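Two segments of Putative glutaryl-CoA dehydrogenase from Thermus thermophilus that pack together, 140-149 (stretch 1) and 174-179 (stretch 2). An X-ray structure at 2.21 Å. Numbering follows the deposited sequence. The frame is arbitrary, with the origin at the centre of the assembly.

Stretch 1 140-149: PYGNMKTRAR
Stretch 2 (174-179) VIWAKD

Residues 140-149 run from a turn into a short strand, 147-149, which meets the strand that runs through Val 174 to Ala 177, having begun earlier in the chain, at 73° between N-to-C directions, the axes approaching to 4.7 Å. The CA of Thr 146 lies nearest that of Ala 177 (4.7 Å), the CA of Arg 147 nearest that of Lys 178 (4.9 Å), and the CA of Ala 148 nearest that of Asp 179 (5.0 Å). Together the stretches bury 536 Å², and Lys 178 contributes the largest share.

Pro 140 to Gly 142 have helical phi/psi, and a type I turn spans Tyr 141 to Met 144, closed by a weak bond from Met 144 N to Tyr 141 O (3.4 Å). Tyr 141 O, which accepts that weak bond, also accepts a hydrogen bond from Lys 178 NZ at 3.0 Å. With chi1 t and chi2 78°, the tyrosine also sets its ring face beneath the same ammonium: NZ of Lys 178 is 4.2 Å from the centroid of the Tyr 141 ring and 13° off its normal, a cation-pi contact. Lys 178 reaches this site with chi angles m, t, m, t, and its aliphatic part packs on the way, CD lying 3.6 Å from Tyr 141 CE1.

Met 144 (-78/91) points toward the partner. Its flexible, apolar chain, t, t, m, suits a buried place: CE lies 3.6 Å from Trp 176 CB. Lys 145 (-100/11) turns away and stays exposed.

Thr 146 (-75/126, chi1 m) is buried, its CG2 3.4 Å from Ala 177 CB while its hydroxyl is satisfied elsewhere in the structure. Its carbonyl O accepts from Lys 178 N (2.9 Å, 162°). Thr 146 O also lies 3.0 Å from Ala 177 CB, a close contact with the small methyl of alanine.

Arg 147 (-105/157) forms a single beta bridge with Lys 178 (-120/163). Thr 146 O and Ala 148 N flank it, the latter donating to Lys 178 O at 2.7 Å and 135°. The arginine's CB points away, but chi m, m, t and chi4 -68° bring the guanidinium back, one face over Lys 178 CB. NH1 makes weak bonds to Met 144 O (3.4 Å) and Thr 146 O (3.5 Å), although NH2 lies 4.4 Å from the like-charged Lys 178 NZ.

Ala 148 (-140/120) points toward the partner, its CB 4.1 Å from Ala 177 CB, two small methyls meeting where the backbones are close. Arg 149 (-123/129), extended and exposed, points away.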

# COMPACT_ATOMS: atom_id res chain seq x y z
N PRO A 140 28.75 -0.57 6.15
CA PRO A 140 29.92 -1.45 6.26
C PRO A 140 31.30 -0.83 6.45
O PRO A 140 32.24 -1.56 6.78
CB PRO A 140 29.82 -2.35 5.02
CG PRO A 140 29.07 -1.52 4.05
CD PRO A 140 28.04 -0.77 4.87
N TYR A 141 31.46 0.47 6.23
CA TYR A 141 32.78 1.07 6.47
C TYR A 141 32.80 1.51 7.93
O TYR A 141 33.78 1.31 8.64
CB TYR A 141 33.03 2.30 5.60
CG TYR A 141 34.31 3.02 5.98
CD1 TYR A 141 35.55 2.53 5.58
CD2 TYR A 141 34.27 4.16 6.78
CE1 TYR A 141 36.74 3.17 5.96
CE2 TYR A 141 35.45 4.80 7.17
CZ TYR A 141 36.68 4.30 6.76
OH TYR A 141 37.86 4.89 7.13
N GLY A 142 31.69 2.11 8.35
CA GLY A 142 31.56 2.61 9.71
C GLY A 142 31.59 1.60 10.84
O GLY A 142 32.10 1.90 11.92
N ASN A 143 31.06 0.40 10.62
CA ASN A 143 31.05 -0.60 11.68
C ASN A 143 32.10 -1.66 11.49
O ASN A 143 32.08 -2.65 12.20
CB ASN A 143 29.68 -1.25 11.80
CG ASN A 143 28.65 -0.32 12.39
OD1 ASN A 143 28.94 0.44 13.31
ND2 ASN A 143 27.43 -0.37 11.87
N MET A 144 33.00 -1.46 10.54
CA MET A 144 34.07 -2.42 10.29
C MET A 144 35.16 -2.24 11.33
O MET A 144 36.08 -1.44 11.14
CB MET A 144 34.69 -2.21 8.90
CG MET A 144 35.88 -3.11 8.60
SD MET A 144 36.61 -2.75 7.03
CE MET A 144 35.50 -3.44 6.03
N LYS A 145 35.09 -2.97 12.45
CA LYS A 145 36.14 -2.81 13.44
C LYS A 145 37.18 -3.89 13.40
O LYS A 145 38.00 -3.99 14.32
CB LYS A 145 35.59 -2.71 14.84
CG LYS A 145 34.60 -1.63 14.97
CD LYS A 145 33.39 -2.27 15.54
CE LYS A 145 32.40 -1.26 15.92
NZ LYS A 145 32.82 -0.70 17.23
N THR A 146 37.15 -4.72 12.36
CA THR A 146 38.16 -5.76 12.25
C THR A 146 39.43 -5.03 11.81
O THR A 146 39.42 -4.32 10.80
CB THR A 146 37.78 -6.81 11.21
OG1 THR A 146 36.62 -7.51 11.65
CG2 THR A 146 38.91 -7.78 10.97
N ARG A 147 40.52 -5.20 12.55
CA ARG A 147 41.76 -4.54 12.20
C ARG A 147 42.80 -5.43 11.58
O ARG A 147 42.80 -6.65 11.76
CB ARG A 147 42.35 -3.88 13.44
CG ARG A 147 41.66 -2.62 13.82
CD ARG A 147 41.88 -1.57 12.76
NE ARG A 147 41.11 -0.37 13.04
CZ ARG A 147 39.78 -0.31 13.00
NH1 ARG A 147 39.08 -1.39 12.68
NH2 ARG A 147 39.16 0.83 13.28
N ALA A 148 43.71 -4.79 10.85
CA ALA A 148 44.80 -5.46 10.18
C ALA A 148 46.05 -4.60 10.34
O ALA A 148 46.08 -3.44 9.90
CB ALA A 148 44.45 -5.66 8.71
N ARG A 149 47.08 -5.16 10.97
CA ARG A 149 48.32 -4.43 11.18
C ARG A 149 49.48 -5.19 10.59
O ARG A 149 49.65 -6.37 10.86
CB ARG A 149 48.54 -4.23 12.67
CG ARG A 149 47.48 -3.33 13.30
CD ARG A 149 47.74 -3.09 14.78
NE ARG A 149 46.71 -2.25 15.40
CZ ARG A 149 46.68 -1.96 16.70
NH1 ARG A 149 47.61 -2.45 17.52
NH2 ARG A 149 45.70 -1.20 17.19
N VAL A 174 37.23 -14.48 2.60
CA VAL A 174 37.58 -13.15 2.12
C VAL A 174 37.20 -12.21 3.23
O VAL A 174 36.04 -11.87 3.39
CB VAL A 174 36.80 -12.79 0.87
CG1 VAL A 174 37.23 -11.42 0.37
CG2 VAL A 174 37.03 -13.83 -0.19
N ILE A 175 38.19 -11.79 4.01
CA ILE A 175 37.91 -10.91 5.12
C ILE A 175 38.29 -9.49 4.80
O ILE A 175 39.34 -9.23 4.23
CB ILE A 175 38.67 -11.37 6.38
CG1 ILE A 175 37.78 -12.28 7.22
CG2 ILE A 175 39.08 -10.17 7.21
CD1 ILE A 175 37.46 -13.59 6.57
N TRP A 176 37.40 -8.57 5.18
CA TRP A 176 37.64 -7.14 4.99
C TRP A 176 37.88 -6.49 6.34
O TRP A 176 37.05 -6.60 7.24
CB TRP A 176 36.43 -6.47 4.31
CG TRP A 176 36.09 -7.11 3.01
CD1 TRP A 176 35.22 -8.14 2.82
CD2 TRP A 176 36.71 -6.86 1.74
NE1 TRP A 176 35.28 -8.56 1.51
CE2 TRP A 176 36.18 -7.79 0.83
CE3 TRP A 176 37.68 -5.95 1.29
CZ2 TRP A 176 36.58 -7.84 -0.51
CZ3 TRP A 176 38.08 -6.00 -0.04
CH2 TRP A 176 37.53 -6.94 -0.92
N ALA A 177 39.02 -5.83 6.47
CA ALA A 177 39.38 -5.16 7.72
C ALA A 177 39.99 -3.82 7.38
O ALA A 177 40.14 -3.49 6.22
CB ALA A 177 40.37 -5.99 8.50
N LYS A 178 40.32 -3.05 8.40
CA LYS A 178 40.95 -1.75 8.20
C LYS A 178 42.32 -1.74 8.87
O LYS A 178 42.63 -2.60 9.70
CB LYS A 178 40.07 -0.64 8.78
CG LYS A 178 38.89 -0.27 7.90
CD LYS A 178 38.15 0.97 8.40
CE LYS A 178 37.41 0.73 9.71
NZ LYS A 178 36.41 1.79 10.04
N ASP A 179 43.15 -0.76 8.50
CA ASP A 179 44.49 -0.61 9.04
C ASP A 179 44.60 0.76 9.74
O ASP A 179 45.70 1.27 9.99
CB ASP A 179 45.52 -0.72 7.91
CG ASP A 179 45.32 0.34 6.84
OD1 ASP A 179 45.97 0.24 5.78
OD2 ASP A 179 44.54 1.28 7.06